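AlyGC (Glaciecola chathamensis, PDB 5GKD) degrades the polysaccharide alginate as a calcium-binding lyase of polysaccharide lyase family 6. Local coordinates at residues R541-A546 with S570-I575; I505-N510 with L537-N542; K367-N372 with K381-A386. All coordinates share one frame; numbering follows the deposited sequence.

Interaction 1. Residues R541-A546 with S570-I575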
loop_
_atom_site.group_PDB
_atom_site.type_symbol
_atom_site.label_atom_id
_atom_site.label_comp_id
_atom_site.label_asym_id
_atom_site.label_seq_id
_atom_site.Cartn_x
_atom_site.Cartn_y
_atom_site.Cartn_z
ATOM N N ARG A 541 -13.914 -0.041 -0.081
ATOM C CA ARG A 541 -15.106 -0.419 0.654
ATOM C C ARG A 541 -14.662 -0.990 1.994
ATOM O O ARG A 541 -13.563 -1.538 2.100
ATOM C CB ARG A 541 -15.851 -1.458 -0.192
ATOM C CG ARG A 541 -17.245 -1.773 0.128
ATOM C CD ARG A 541 -17.763 -2.620 -0.990
ATOM N NE ARG A 541 -17.989 -1.811 -2.182
ATOM C CZ ARG A 541 -19.192 -1.564 -2.689
ATOM N NH1 ARG A 541 -20.269 -2.082 -2.118
ATOM N NH2 ARG A 541 -19.323 -0.814 -3.772
ATOM N N ASN A 542 -15.506 -0.862 3.013
ATOM C CA ASN A 542 -15.222 -1.508 4.295
ATOM C C ASN A 542 -15.505 -3.017 4.205
ATOM O O ASN A 542 -16.053 -3.512 3.223
ATOM C CB ASN A 542 -16.057 -0.886 5.422
ATOM C CG ASN A 542 -15.842 0.618 5.566
ATOM O OD1 ASN A 542 -14.820 1.154 5.150
ATOM N ND2 ASN A 542 -16.803 1.296 6.170
ATOM N N TYR A 543 -15.147 -3.757 5.254
ATOM C CA TYR A 543 -15.418 -5.191 5.287
ATOM C C TYR A 543 -15.798 -5.607 6.703
ATOM O O TYR A 543 -15.552 -4.888 7.667
ATOM C CB TYR A 543 -14.213 -6.025 4.782
ATOM C CG TYR A 543 -13.023 -5.951 5.695
ATOM C CD1 TYR A 543 -12.148 -4.870 5.647
ATOM C CD2 TYR A 543 -12.793 -6.933 6.631
ATOM C CE1 TYR A 543 -11.074 -4.788 6.499
ATOM C CE2 TYR A 543 -11.705 -6.865 7.482
ATOM C CZ TYR A 543 -10.856 -5.789 7.418
ATOM O OH TYR A 543 -9.797 -5.726 8.284
ATOM N N ARG A 544 -16.390 -6.797 6.809
ATOM C CA ARG A 544 -16.771 -7.419 8.068
ATOM C C ARG A 544 -16.094 -8.781 8.194
ATOM O O ARG A 544 -16.020 -9.540 7.225
ATOM C CB ARG A 544 -18.301 -7.590 8.159
ATOM C CG ARG A 544 -19.089 -6.298 8.233
ATOM C CD ARG A 544 -20.562 -6.500 7.924
ATOM N NE ARG A 544 -20.815 -6.607 6.490
ATOM C CZ ARG A 544 -21.801 -7.324 5.961
ATOM N NH1 ARG A 544 -22.624 -8.001 6.751
ATOM N NH2 ARG A 544 -21.952 -7.380 4.650
ATOM N N LEU A 545 -15.621 -9.103 9.398
ATOM C CA LEU A 545 -14.990 -10.390 9.671
ATOM C C LEU A 545 -15.518 -10.933 10.995
ATOM O O LEU A 545 -15.372 -10.281 12.032
ATOM C CB LEU A 545 -13.460 -10.247 9.700
ATOM C CG LEU A 545 -12.640 -11.468 10.132
ATOM C CD1 LEU A 545 -12.931 -12.653 9.243
ATOM C CD2 LEU A 545 -11.156 -11.146 10.139
ATOM N N ALA A 546 -16.135 -12.116 10.957
ATOM C CA ALA A 546 -16.648 -12.808 12.138
ATOM C C ALA A 546 -16.018 -14.191 12.222
ATOM O O ALA A 546 -15.951 -14.907 11.220
ATOM C CB ALA A 546 -18.175 -12.935 12.102
ATOM N N SER A 570 -7.200 0.024 4.848
ATOM C CA SER A 570 -8.358 -0.854 4.904
ATOM C C SER A 570 -9.169 -0.542 6.156
ATOM O O SER A 570 -8.662 0.039 7.114
ATOM C CB SER A 570 -7.938 -2.331 4.892
ATOM O OG SER A 570 -7.271 -2.704 6.094
ATOM N N PHE A 571 -10.445 -0.928 6.144
ATOM C CA PHE A 571 -11.311 -0.593 7.275
ATOM C C PHE A 571 -12.340 -1.691 7.508
ATOM O O PHE A 571 -13.173 -1.967 6.640
ATOM C CB PHE A 571 -12.005 0.758 7.074
ATOM C CG PHE A 571 -12.722 1.249 8.319
ATOM C CD1 PHE A 571 -12.044 1.987 9.280
ATOM C CD2 PHE A 571 -14.064 0.939 8.541
ATOM C CE1 PHE A 571 -12.691 2.412 10.431
ATOM C CE2 PHE A 571 -14.709 1.373 9.682
ATOM C CZ PHE A 571 -14.027 2.109 10.626
ATOM N N ALA A 572 -12.277 -2.315 8.685
ATOM C CA ALA A 572 -13.275 -3.285 9.113
ATOM C C ALA A 572 -14.386 -2.592 9.898
ATOM O O ALA A 572 -14.139 -2.032 10.970
ATOM C CB ALA A 572 -12.632 -4.379 9.965
ATOM N N ASP A 573 -15.615 -2.638 9.369
ATOM C CA ASP A 573 -16.778 -2.238 10.161
ATOM C C ASP A 573 -16.835 -2.999 11.489
ATOM O O ASP A 573 -17.241 -2.444 12.512
ATOM C CB ASP A 573 -18.067 -2.450 9.365
ATOM C CG ASP A 573 -18.355 -1.297 8.374
ATOM O OD1 ASP A 573 -18.272 -0.129 8.763
ATOM O OD2 ASP A 573 -18.700 -1.554 7.211
ATOM N N TYR A 574 -16.432 -4.271 11.492
ATOM C CA TYR A 574 -16.148 -4.948 12.750
ATOM C C TYR A 574 -15.316 -6.186 12.486
ATOM O O TYR A 574 -15.381 -6.786 11.411
ATOM C CB TYR A 574 -17.416 -5.344 13.532
ATOM C CG TYR A 574 -18.352 -6.308 12.833
ATOM C CD1 TYR A 574 -18.122 -7.686 12.847
ATOM C CD2 TYR A 574 -19.481 -5.843 12.185
ATOM C CE1 TYR A 574 -19.003 -8.561 12.202
ATOM C CE2 TYR A 574 -20.352 -6.700 11.546
ATOM C CZ TYR A 574 -20.114 -8.046 11.554
ATOM O OH TYR A 574 -21.018 -8.857 10.917
ATOM N N ILE A 575 -14.540 -6.551 13.496
ATOM C CA ILE A 575 -13.896 -7.849 13.603
ATOM C C ILE A 575 -14.391 -8.460 14.904
ATOM O O ILE A 575 -14.232 -7.857 15.972
ATOM C CB ILE A 575 -12.365 -7.729 13.590
ATOM C CG1 ILE A 575 -11.904 -7.147 12.257
ATOM C CG2 ILE A 575 -11.709 -9.070 13.817
ATOM C CD1 ILE A 575 -10.486 -6.644 12.288
HETATM O O HOH W 1 -11.524 -1.991 3.594
HETATM O O HOH W 2 -8.611 -3.210 8.439
HETATM O O HOH W 3 -23.129 -8.075 9.692
#
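Tyr543 and Ala572 meet through a CH-pi contact: CB of Ala572 sits over one face of the tyrosine ring, 3.8 Å from its centroid and displaced toward the CZ side. Chi1 (67°) puts CG of Tyr543 between its backbone N and carbonyl carbon; CD1 lies 3.2 Å from Phe571 O. In a second CH-pi contact, CB of Arg544 is 4.2 Å from the ring centroid of Tyr574. CD2 of Leu545 packs on CG2 of Ile575. The Asn542 amide lies beside Phe571, OD1 3.4 Å from Phe571 CB; ND2 bonds weakly to Asp573 OD1, and OD1 pairs with Lys119. Backbone bonds run in parallel register, Tyr543 N to Phe571 O at 3.0 Å and Leu545 N to Tyr574 O at 3.1 Å. Water joins Tyr543 OH to Ser570 OG, which also bonds to Gly567 O; another links Tyr574 OH with NH1 of Arg544, whose NH2 bonds to Val434 O. An alanine in place of Tyr543 would probably leave a gap over Ala572 CB and deprive the water at Ser570 OG of its phenolic partner. These strands belong to successive coils of a parallel beta-helix: strand 543-548 lies between strands 510-514 and 572-578, with Phe564 of strand 564-565 packed against Tyr543 and Leu545.

Interaction 2. Residues I505-N510 with L537-N542; sequences INNKGN and LPMQRN
Asn507 OD1 accepts a hydrogen bond from the backbone N of Gln540, 2.9 Å long and fairly straight at 161°. The donor is tilted 27° from the plane of the side-chain carbonyl, and CB of Met539 also lies against OD1 at 3.4 Å. The ND2 end of the same amide donates to a water that also lies within hydrogen-bonding distance of Pro538 O. Asn507 occupies the second position of a type II beta turn from Asn506 to Gly509, closed by the bond from Gly509 N to Asn506 O. The turn leads from strand 503-505 into strand 510-514 and rests on the loop before strand 543-548, so the contact joins corner loops of neighbouring coils in a parallel beta-helix. Met539 bends at chi3 (67°) and brings its CE methyl against the carbonyl group of Asn506, 3.7 Å from the carbon. CG of Lys508 lies over one face of the Arg541 guanidinium, offset toward its rim. Their like charges come near, with Lys508 NZ 4.1 Å from Arg541 NH1, which would probably disfavour this approach electrostatically. A further water donates to both Gly509 O and Asn542 O.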
loop_
_atom_site.group_PDB
_atom_site.type_symbol
_atom_site.label_atom_id
_atom_site.label_comp_id
_atom_site.label_asym_id
_atom_site.label_seq_id
_atom_site.Cartn_x
_atom_site.Cartn_y
_atom_site.Cartn_z
ATOM N N ILE A 505 -9.312 -10.928 1.562
ATOM C CA ILE A 505 -10.588 -10.227 1.529
ATOM C C ILE A 505 -10.448 -9.043 0.573
ATOM O O ILE A 505 -9.691 -8.104 0.832
ATOM C CB ILE A 505 -11.034 -9.785 2.930
ATOM C CG1 ILE A 505 -11.076 -10.989 3.872
ATOM C CG2 ILE A 505 -12.405 -9.105 2.865
ATOM C CD1 ILE A 505 -11.406 -10.638 5.331
ATOM N N ASN A 506 -11.179 -9.104 -0.533
ATOM C CA ASN A 506 -11.235 -8.071 -1.554
ATOM C C ASN A 506 -12.463 -7.195 -1.358
ATOM O O ASN A 506 -13.324 -7.472 -0.526
ATOM C CB ASN A 506 -11.279 -8.696 -2.950
ATOM C CG ASN A 506 -9.971 -9.364 -3.340
ATOM O OD1 ASN A 506 -9.936 -10.539 -3.721
ATOM N ND2 ASN A 506 -8.891 -8.617 -3.258
ATOM N N ASN A 507 -12.546 -6.138 -2.171
ATOM C CA ASN A 507 -13.741 -5.311 -2.222
ATOM C C ASN A 507 -14.981 -6.179 -2.326
ATOM O O ASN A 507 -15.024 -7.118 -3.122
ATOM C CB ASN A 507 -13.671 -4.354 -3.412
ATOM C CG ASN A 507 -12.673 -3.246 -3.197
ATOM O OD1 ASN A 507 -12.479 -2.780 -2.076
ATOM N ND2 ASN A 507 -12.031 -2.817 -4.266
ATOM N N LYS A 508 -15.981 -5.869 -1.496
ATOM C CA LYS A 508 -17.279 -6.529 -1.418
ATOM C C LYS A 508 -17.184 -7.843 -0.651
ATOM O O LYS A 508 -18.213 -8.458 -0.373
ATOM C CB LYS A 508 -17.915 -6.770 -2.802
ATOM C CG LYS A 508 -17.977 -5.479 -3.647
ATOM C CD LYS A 508 -18.352 -5.714 -5.093
ATOM C CE LYS A 508 -19.739 -6.263 -5.187
ATOM N NZ LYS A 508 -20.645 -5.441 -4.354
ATOM N N GLY A 509 -15.989 -8.280 -0.271
ATOM C CA GLY A 509 -15.864 -9.464 0.550
ATOM C C GLY A 509 -16.182 -9.174 2.008
ATOM O O GLY A 509 -15.795 -8.145 2.563
ATOM N N ASN A 510 -16.922 -10.090 2.620
ATOM C CA ASN A 510 -17.173 -10.108 4.051
ATOM C C ASN A 510 -17.226 -11.580 4.438
ATOM O O ASN A 510 -17.785 -12.389 3.699
ATOM C CB ASN A 510 -18.481 -9.376 4.435
ATOM C CG ASN A 510 -18.549 -7.929 3.902
ATOM O OD1 ASN A 510 -17.912 -7.038 4.438
ATOM N ND2 ASN A 510 -19.352 -7.703 2.862
ATOM N N LEU A 537 -4.121 -4.295 -2.385
ATOM C CA LEU A 537 -4.557 -3.145 -3.152
ATOM C C LEU A 537 -5.426 -2.282 -2.248
ATOM O O LEU A 537 -6.266 -2.826 -1.522
ATOM C CB LEU A 537 -5.322 -3.584 -4.392
ATOM C CG LEU A 537 -4.467 -4.085 -5.563
ATOM C CD1 LEU A 537 -3.760 -5.403 -5.264
ATOM C CD2 LEU A 537 -5.317 -4.227 -6.825
ATOM N N PRO A 538 -5.211 -0.964 -2.196
ATOM C CA PRO A 538 -6.069 -0.106 -1.371
ATOM C C PRO A 538 -7.523 -0.363 -1.721
ATOM O O PRO A 538 -7.899 -0.401 -2.897
ATOM C CB PRO A 538 -5.638 1.318 -1.748
ATOM C CG PRO A 538 -4.313 1.188 -2.377
ATOM C CD PRO A 538 -4.289 -0.179 -3.030
ATOM N N MET A 539 -8.329 -0.598 -0.700
ATOM C CA MET A 539 -9.710 -1.000 -0.917
ATOM C C MET A 539 -10.620 0.206 -1.089
ATOM O O MET A 539 -10.318 1.317 -0.658
ATOM C CB MET A 539 -10.212 -1.864 0.239
ATOM C CG MET A 539 -9.406 -3.127 0.452
ATOM S SD MET A 539 -10.003 -4.127 1.822
ATOM C CE MET A 539 -11.585 -4.656 1.206
ATOM N N GLN A 540 -11.761 -0.042 -1.724
ATOM C CA GLN A 540 -12.784 0.960 -1.982
ATOM C C GLN A 540 -13.862 0.981 -0.919
ATOM O O GLN A 540 -14.611 1.952 -0.831
ATOM C CB GLN A 540 -13.429 0.681 -3.349
ATOM C CG GLN A 540 -14.378 1.756 -3.837
ATOM C CD GLN A 540 -15.276 1.281 -4.957
ATOM O OE1 GLN A 540 -15.995 0.295 -4.807
ATOM N NE2 GLN A 540 -15.253 1.990 -6.088
ATOM N N ARG A 541 -13.914 -0.041 -0.081
ATOM C CA ARG A 541 -15.106 -0.419 0.654
ATOM C C ARG A 541 -14.662 -0.990 1.994
ATOM O O ARG A 541 -13.563 -1.538 2.100
ATOM C CB ARG A 541 -15.851 -1.458 -0.192
ATOM C CG ARG A 541 -17.245 -1.773 0.128
ATOM C CD ARG A 541 -17.763 -2.620 -0.990
ATOM N NE ARG A 541 -17.989 -1.811 -2.182
ATOM C CZ ARG A 541 -19.192 -1.564 -2.689
ATOM N NH1 ARG A 541 -20.269 -2.082 -2.118
ATOM N NH2 ARG A 541 -19.323 -0.814 -3.772
ATOM N N ASN A 542 -15.506 -0.862 3.013
ATOM C CA ASN A 542 -15.222 -1.508 4.295
ATOM C C ASN A 542 -15.505 -3.017 4.205
ATOM O O ASN A 542 -16.053 -3.512 3.223
ATOM C CB ASN A 542 -16.057 -0.886 5.422
ATOM C CG ASN A 542 -15.842 0.618 5.566
ATOM O OD1 ASN A 542 -14.820 1.154 5.150
ATOM N ND2 ASN A 542 -16.803 1.296 6.170
HETATM O O HOH W 4 -10.463 -0.613 -4.647
HETATM O O HOH W 5 -15.794 -5.417 1.419
#

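Interaction 3. Residues K367-N372 with K381-A386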
loop_
_atom_site.group_PDB
_atom_site.type_symbol
_atom_site.label_atom_id
_atom_site.label_comp_id
_atom_site.label_asym_id
_atom_site.label_seq_id
_atom_site.Cartn_x
_atom_site.Cartn_y
_atom_site.Cartn_z
ATOM N N LYS A 367 -35.172 28.400 31.615
ATOM C CA LYS A 367 -36.485 28.864 32.031
ATOM C C LYS A 367 -37.558 27.987 31.407
ATOM O O LYS A 367 -37.486 27.664 30.223
ATOM C CB LYS A 367 -36.709 30.311 31.610
ATOM C CG LYS A 367 -36.943 31.236 32.738
ATOM C CD LYS A 367 -36.719 32.654 32.285
ATOM C CE LYS A 367 -37.273 33.620 33.337
ATOM N NZ LYS A 367 -36.791 33.364 34.733
ATOM N N ASP A 368 -38.541 27.591 32.213
ATOM C CA ASP A 368 -39.740 26.931 31.698
ATOM C C ASP A 368 -39.421 25.680 30.881
ATOM O O ASP A 368 -40.006 25.460 29.824
ATOM C CB ASP A 368 -40.585 27.899 30.869
ATOM C CG ASP A 368 -41.077 29.073 31.683
ATOM O OD1 ASP A 368 -41.420 28.867 32.864
ATOM O OD2 ASP A 368 -41.096 30.209 31.156
ATOM N N ASN A 369 -38.497 24.850 31.359
ATOM C CA ASN A 369 -38.281 23.541 30.755
ATOM C C ASN A 369 -38.996 22.473 31.572
ATOM O O ASN A 369 -39.001 22.528 32.800
ATOM C CB ASN A 369 -36.792 23.217 30.648
ATOM C CG ASN A 369 -36.047 24.231 29.811
ATOM O OD1 ASN A 369 -36.197 24.274 28.588
ATOM N ND2 ASN A 369 -35.254 25.064 30.466
ATOM N N LEU A 370 -39.608 21.507 30.885
ATOM C CA LEU A 370 -40.428 20.483 31.519
ATOM C C LEU A 370 -39.754 19.124 31.409
ATOM O O LEU A 370 -39.313 18.719 30.322
ATOM C CB LEU A 370 -41.829 20.417 30.904
ATOM C CG LEU A 370 -42.798 19.475 31.629
ATOM C CD1 LEU A 370 -43.080 20.001 33.038
ATOM C CD2 LEU A 370 -44.109 19.300 30.879
ATOM N N LEU A 371 -39.702 18.427 32.534
ATOM C CA LEU A 371 -39.108 17.115 32.706
ATOM C C LEU A 371 -40.178 16.168 33.221
ATOM O O LEU A 371 -41.028 16.567 34.024
ATOM C CB LEU A 371 -37.994 17.168 33.750
ATOM C CG LEU A 371 -36.534 16.835 33.527
ATOM C CD1 LEU A 371 -35.834 16.843 34.878
ATOM C CD2 LEU A 371 -36.370 15.507 32.830
ATOM N N ASN A 372 -40.116 14.902 32.809
ATOM C CA ASN A 372 -40.993 13.914 33.420
ATOM C C ASN A 372 -40.509 13.584 34.832
ATOM O O ASN A 372 -39.319 13.686 35.149
ATOM C CB ASN A 372 -41.106 12.654 32.551
ATOM C CG ASN A 372 -39.794 11.902 32.404
ATOM O OD1 ASN A 372 -38.834 12.401 31.811
ATOM N ND2 ASN A 372 -39.761 10.679 32.904
ATOM N N LYS A 381 -32.969 25.180 39.091
ATOM C CA LYS A 381 -33.711 26.314 38.550
ATOM C C LYS A 381 -33.901 26.147 37.048
ATOM O O LYS A 381 -32.957 25.842 36.319
ATOM C CB LYS A 381 -32.997 27.651 38.800
ATOM C CG LYS A 381 -32.762 28.071 40.228
ATOM C CD LYS A 381 -32.936 29.603 40.448
ATOM C CE LYS A 381 -32.590 30.505 39.251
ATOM N NZ LYS A 381 -31.125 30.630 38.923
ATOM N N GLY A 382 -35.123 26.383 36.587
ATOM C CA GLY A 382 -35.428 26.375 35.175
ATOM C C GLY A 382 -35.974 25.071 34.654
ATOM O O GLY A 382 -36.277 24.981 33.459
ATOM N N PHE A 383 -36.095 24.056 35.500
ATOM C CA PHE A 383 -36.696 22.787 35.117
ATOM C C PHE A 383 -37.785 22.442 36.125
ATOM O O PHE A 383 -37.547 22.462 37.332
ATOM C CB PHE A 383 -35.650 21.671 35.056
ATOM C CG PHE A 383 -34.675 21.799 33.904
ATOM C CD1 PHE A 383 -33.586 22.652 33.980
ATOM C CD2 PHE A 383 -34.844 21.047 32.759
ATOM C CE1 PHE A 383 -32.685 22.754 32.935
ATOM C CE2 PHE A 383 -33.945 21.144 31.702
ATOM C CZ PHE A 383 -32.870 21.998 31.786
ATOM N N GLU A 384 -38.982 22.159 35.640
ATOM C CA GLU A 384 -40.031 21.671 36.512
ATOM C C GLU A 384 -40.380 20.253 36.100
ATOM O O GLU A 384 -40.181 19.845 34.949
ATOM C CB GLU A 384 -41.287 22.546 36.450
ATOM C CG GLU A 384 -41.647 22.995 35.022
ATOM C CD GLU A 384 -42.666 24.100 34.978
ATOM O OE1 GLU A 384 -43.758 23.968 35.539
ATOM O OE2 GLU A 384 -42.289 25.120 34.434
ATOM N N GLN A 385 -40.907 19.515 37.050
ATOM C CA GLN A 385 -41.205 18.113 36.839
ATOM C C GLN A 385 -42.703 17.884 36.889
ATOM O O GLN A 385 -43.419 18.529 37.657
ATOM C CB GLN A 385 -40.512 17.261 37.882
ATOM C CG GLN A 385 -39.016 17.344 37.807
ATOM C CD GLN A 385 -38.368 16.418 38.800
ATOM O OE1 GLN A 385 -38.047 16.818 39.913
ATOM N NE2 GLN A 385 -38.194 15.164 38.410
ATOM N N ALA A 386 -43.168 16.948 36.070
ATOM C CA ALA A 386 -44.592 16.653 36.021
ATOM C C ALA A 386 -44.804 15.212 35.600
ATOM O O ALA A 386 -43.918 14.571 35.035
ATOM C CB ALA A 386 -45.338 17.594 35.066
#
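Asn369 grips Gly382 O twice, through its backbone N at 3.1 Å and through ND2 at 3.2 Å. The two donors reach the oxygen from opposite faces of the carbonyl plane. CG of Asn369 stands anti to its own carbonyl carbon (chi1 -60°), a placement that sets CG beside the backbone N, with ND2 near enough to share the same oxygen. CB of Asn369 lies over one face of the Phe383 ring, 4.0 Å from the centroid, in a CH-pi contact. Parallel pairing continues from there: Asn369 O accepts from Glu384 N, Leu371 N donates to Glu384 O at 2.8 Å, and Leu371 O accepts from Ala386 N. Strand 383-386 thus pairs in parallel with strand 364-372, extending the stacked strands of the beta-helix within the chondroitinase B family region. On the face that carries Leu370 and Glu384, CD1 of Leu370 touches Glu384 CG; it also lies 3.9 Å from Ala386 CB. Asp368 OD1 and Glu384 OE2 approach to 4.2 Å, a pairing of like charges that is probably unfavourable. In the next shell, strand 339-347 positions the asparagine: Asn369 ND2 also bonds to Met341 O, and its OD1 accepts from Asn344 N.

Interaction 3 comes first along the chain, on strands 364-372 and 383-386 in the chondroitinase B family region, whereas interactions 1 and 2 belong to the later set of parallel strands that begins at 441-444. Of these, interaction 2 starts earlier, and interaction 1 begins on the stretch where it ends, the two sharing Arg541 and Asn542. Their centres lie about 9 Å apart. A probable hydrogen bond of 2.8 Å from Arg544 N to Asn510 OD1 also joins them, so loop packing passes directly into strand pairing. Interaction 3 stands apart, its centre about 45 Å from that of interaction 1 and about 51 Å from that of interaction 2. Parallel strand pairing, as in interactions 1 and 3, therefore recurs in two separate beta-helical parts of the enzyme.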